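Local coordinates for uncharacterized tRNA/rRNA methyltransferase HI0380 (Haemophilus influenzae, PDB 3ILK), which probably methylates tRNA or rRNA with S-adenosyl-L-methionine as methyl donor, as a SPOUT-clan member of the TrmH family whose exact substrate is not established, at residues L209-L212 against Y213-K217. Numbering follows the deposited sequence.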
ATOM      1  N   LEU A 209       2.413  34.261  -2.191  1.00 29.78           N
ATOM      2  CA  LEU A 209       1.867  33.624  -0.994  1.00 30.22           C
ATOM      3  C   LEU A 209       0.360  33.444  -1.061  1.00 29.29           C
ATOM      4  O   LEU A 209      -0.151  32.374  -0.702  1.00 28.92           O
ATOM      5  CB  LEU A 209       2.271  34.365   0.286  1.00 30.62           C
ATOM      6  CG  LEU A 209       3.727  34.137   0.713  1.00 31.68           C
ATOM      7  CD1 LEU A 209       4.097  35.176   1.746  1.00 33.81           C
ATOM      8  CD2 LEU A 209       3.999  32.720   1.244  1.00 32.25           C
ATOM      9  N   LYS A 210      -0.349  34.476  -1.526  1.00 29.05           N
ATOM     10  CA  LYS A 210      -1.797  34.384  -1.654  1.00 28.31           C
ATOM     11  C   LYS A 210      -2.122  33.280  -2.654  1.00 27.93           C
ATOM     12  O   LYS A 210      -2.944  32.410  -2.389  1.00 28.01           O
ATOM     13  CB  LYS A 210      -2.407  35.733  -2.073  1.00 28.92           C
ATOM     14  CG  LYS A 210      -2.294  36.782  -0.973  1.00 29.37           C
ATOM     15  CD  LYS A 210      -2.625  38.183  -1.477  1.00 29.72           C
ATOM     16  CE  LYS A 210      -2.037  39.210  -0.530  1.00 30.15           C
ATOM     17  NZ  LYS A 210      -2.851  40.428  -0.412  1.00 27.28           N
ATOM     18  N   ARG A 211      -1.437  33.300  -3.789  1.00 27.58           N
ATOM     19  CA  ARG A 211      -1.603  32.277  -4.803  1.00 27.23           C
ATOM     20  C   ARG A 211      -1.449  30.874  -4.181  1.00 26.77           C
ATOM     21  O   ARG A 211      -2.298  30.000  -4.360  1.00 26.45           O
ATOM     22  CB  ARG A 211      -0.591  32.517  -5.915  1.00 26.88           C
ATOM     23  CG  ARG A 211      -0.799  31.682  -7.149  1.00 27.67           C
ATOM     24  CD  ARG A 211       0.447  31.742  -8.010  1.00 27.32           C
ATOM     25  NE  ARG A 211       0.446  30.727  -9.055  1.00 28.52           N
ATOM     26  CZ  ARG A 211       1.206  29.635  -9.049  1.00 29.81           C
ATOM     27  NH1 ARG A 211       2.049  29.396  -8.049  1.00 29.01           N
ATOM     28  NH2 ARG A 211       1.127  28.777 -10.053  1.00 30.45           N
ATOM     29  N   LEU A 212      -0.372  30.688  -3.430  1.00 26.65           N
ATOM     30  CA  LEU A 212      -0.095  29.430  -2.737  1.00 26.23           C
ATOM     31  C   LEU A 212      -1.237  29.015  -1.801  1.00 26.54           C
ATOM     32  O   LEU A 212      -1.723  27.876  -1.870  1.00 25.88           O
ATOM     33  CB  LEU A 212       1.189  29.573  -1.924  1.00 26.12           C
ATOM     34  CG  LEU A 212       1.424  28.518  -0.838  1.00 24.64           C
ATOM     35  CD1 LEU A 212       1.618  27.168  -1.495  1.00 24.25           C
ATOM     36  CD2 LEU A 212       2.595  28.924   0.019  1.00 22.31           C
ATOM     37  N   TYR A 213      -1.652  29.945  -0.941  1.00 26.85           N
ATOM     38  CA  TYR A 213      -2.616  29.639   0.112  1.00 28.02           C
ATOM     39  C   TYR A 213      -4.046  29.483  -0.402  1.00 28.67           C
ATOM     40  O   TYR A 213      -4.763  28.596   0.066  1.00 28.79           O
ATOM     41  CB  TYR A 213      -2.492  30.608   1.301  1.00 27.22           C
ATOM     42  CG  TYR A 213      -1.256  30.309   2.124  1.00 29.40           C
ATOM     43  CD1 TYR A 213      -1.045  29.027   2.638  1.00 25.58           C
ATOM     44  CD2 TYR A 213      -0.284  31.288   2.379  1.00 29.41           C
ATOM     45  CE1 TYR A 213       0.068  28.730   3.386  1.00 28.89           C
ATOM     46  CE2 TYR A 213       0.880  30.973   3.141  1.00 25.82           C
ATOM     47  CZ  TYR A 213       1.033  29.692   3.636  1.00 27.86           C
ATOM     48  OH  TYR A 213       2.160  29.326   4.379  1.00 24.20           O
ATOM     49  N   TYR A 214      -4.423  30.304  -1.385  1.00 29.20           N
ATOM     50  CA  TYR A 214      -5.685  30.128  -2.125  1.00 30.62           C
ATOM     51  C   TYR A 214      -5.716  28.786  -2.877  1.00 29.92           C
ATOM     52  O   TYR A 214      -6.724  28.078  -2.854  1.00 30.38           O
ATOM     53  CB  TYR A 214      -5.953  31.287  -3.114  1.00 30.80           C
ATOM     54  CG  TYR A 214      -6.345  32.605  -2.452  1.00 35.38           C
ATOM     55  CD1 TYR A 214      -7.282  32.639  -1.413  1.00 38.10           C
ATOM     56  CD2 TYR A 214      -5.801  33.818  -2.874  1.00 37.93           C
ATOM     57  CE1 TYR A 214      -7.635  33.822  -0.792  1.00 39.49           C
ATOM     58  CE2 TYR A 214      -6.171  35.033  -2.257  1.00 38.33           C
ATOM     59  CZ  TYR A 214      -7.083  35.020  -1.219  1.00 40.26           C
ATOM     60  OH  TYR A 214      -7.469  36.194  -0.592  1.00 42.45           O
ATOM     61  N   ARG A 215      -4.620  28.440  -3.540  1.00 28.99           N
ATOM     62  CA  ARG A 215      -4.513  27.129  -4.182  1.00 28.19           C
ATOM     63  C   ARG A 215      -4.691  26.005  -3.142  1.00 27.83           C
ATOM     64  O   ARG A 215      -5.388  25.021  -3.382  1.00 27.75           O
ATOM     65  CB  ARG A 215      -3.174  27.012  -4.904  1.00 28.67           C
ATOM     66  CG  ARG A 215      -3.166  26.048  -6.073  1.00 28.33           C
ATOM     67  CD  ARG A 215      -1.848  26.108  -6.817  1.00 29.01           C
ATOM     68  NE  ARG A 215      -0.784  25.388  -6.112  1.00 27.86           N
ATOM     69  CZ  ARG A 215       0.304  25.955  -5.591  1.00 28.27           C
ATOM     70  NH1 ARG A 215       0.501  27.264  -5.694  1.00 29.21           N
ATOM     71  NH2 ARG A 215       1.206  25.203  -4.974  1.00 28.74           N
ATOM     72  N   ALA A 216      -4.064  26.173  -1.983  1.00 27.23           N
ATOM     73  CA  ALA A 216      -4.194  25.225  -0.867  1.00 26.93           C
ATOM     74  C   ALA A 216      -5.648  25.017  -0.412  1.00 26.52           C
ATOM     75  O   ALA A 216      -6.066  23.874  -0.160  1.00 26.25           O
ATOM     76  CB  ALA A 216      -3.333  25.678   0.312  1.00 26.38           C
ATOM     77  N   LYS A 217      -6.399  26.124  -0.346  1.00 26.07           N
ATOM     78  CA  LYS A 217      -7.725  26.186   0.282  1.00 25.31           C
ATOM     79  C   LYS A 217      -7.557  25.783   1.758  1.00 25.25           C
ATOM     80  O   LYS A 217      -7.768  24.628   2.154  1.00 24.50           O
ATOM     81  CB  LYS A 217      -8.747  25.310  -0.452  1.00 25.60           C
ATOM     82  CG  LYS A 217     -10.153  25.973  -0.554  1.00 27.23           C
ATOM     83  CD  LYS A 217     -11.333  24.988  -0.411  1.00 28.27           C
ATOM     84  CE  LYS A 217     -11.220  23.788  -1.363  1.00 29.04           C
ATOM     85  NZ  LYS A 217     -12.351  22.812  -1.219  1.00 30.46           N
TER
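The ring of Tyr213 carries the Leu212 methyl CD2 on one face, a CH-pi contact with the carbon 4.1 Å from the ring centroid and 13° off its normal, displaced toward the rim. Leu212 O lies over one face of the Arg215 guanidinium. That group and the Arg211 guanidinium are inclined by 46°, and their NH1 atoms come within 3.5 Å; this closeness of like charges is probably eased by acidic partners, since Arg211 forms a salt bridge with Glu219 and Arg215 with Glu222, both of the second subunit. One turn back from Tyr213, Leu209 CD2 lies 4.0 Å from Tyr213 CE2, the two side chains running side by side. With CG anti to its carbonyl carbon (chi1 -74°), Tyr213 leans back along the helix toward Leu209. Tyr214 takes a similar rotamer and sets its ring against Lys210, CE2 3.8 Å from Lys210 CB. Four successive i to i+4 backbone bonds hold these two turns, among them Tyr214 N to Lys210 O at 2.8 Å. Lys217, the first residue past helix 204-216, turns to positive phi while its N still bonds Tyr213 O at 3.0 Å. The contact lies far from the predicted cofactor site. Lys210 and Tyr213 touch Phe187 of helix 180-197, against which the Tyr214 ring makes a T-shaped stack, while Tyr213 OH hydrogen-bonds its counterpart in the second subunit and Leu209 packs on Met229 of that subunit, placing this helix in the dimer interface.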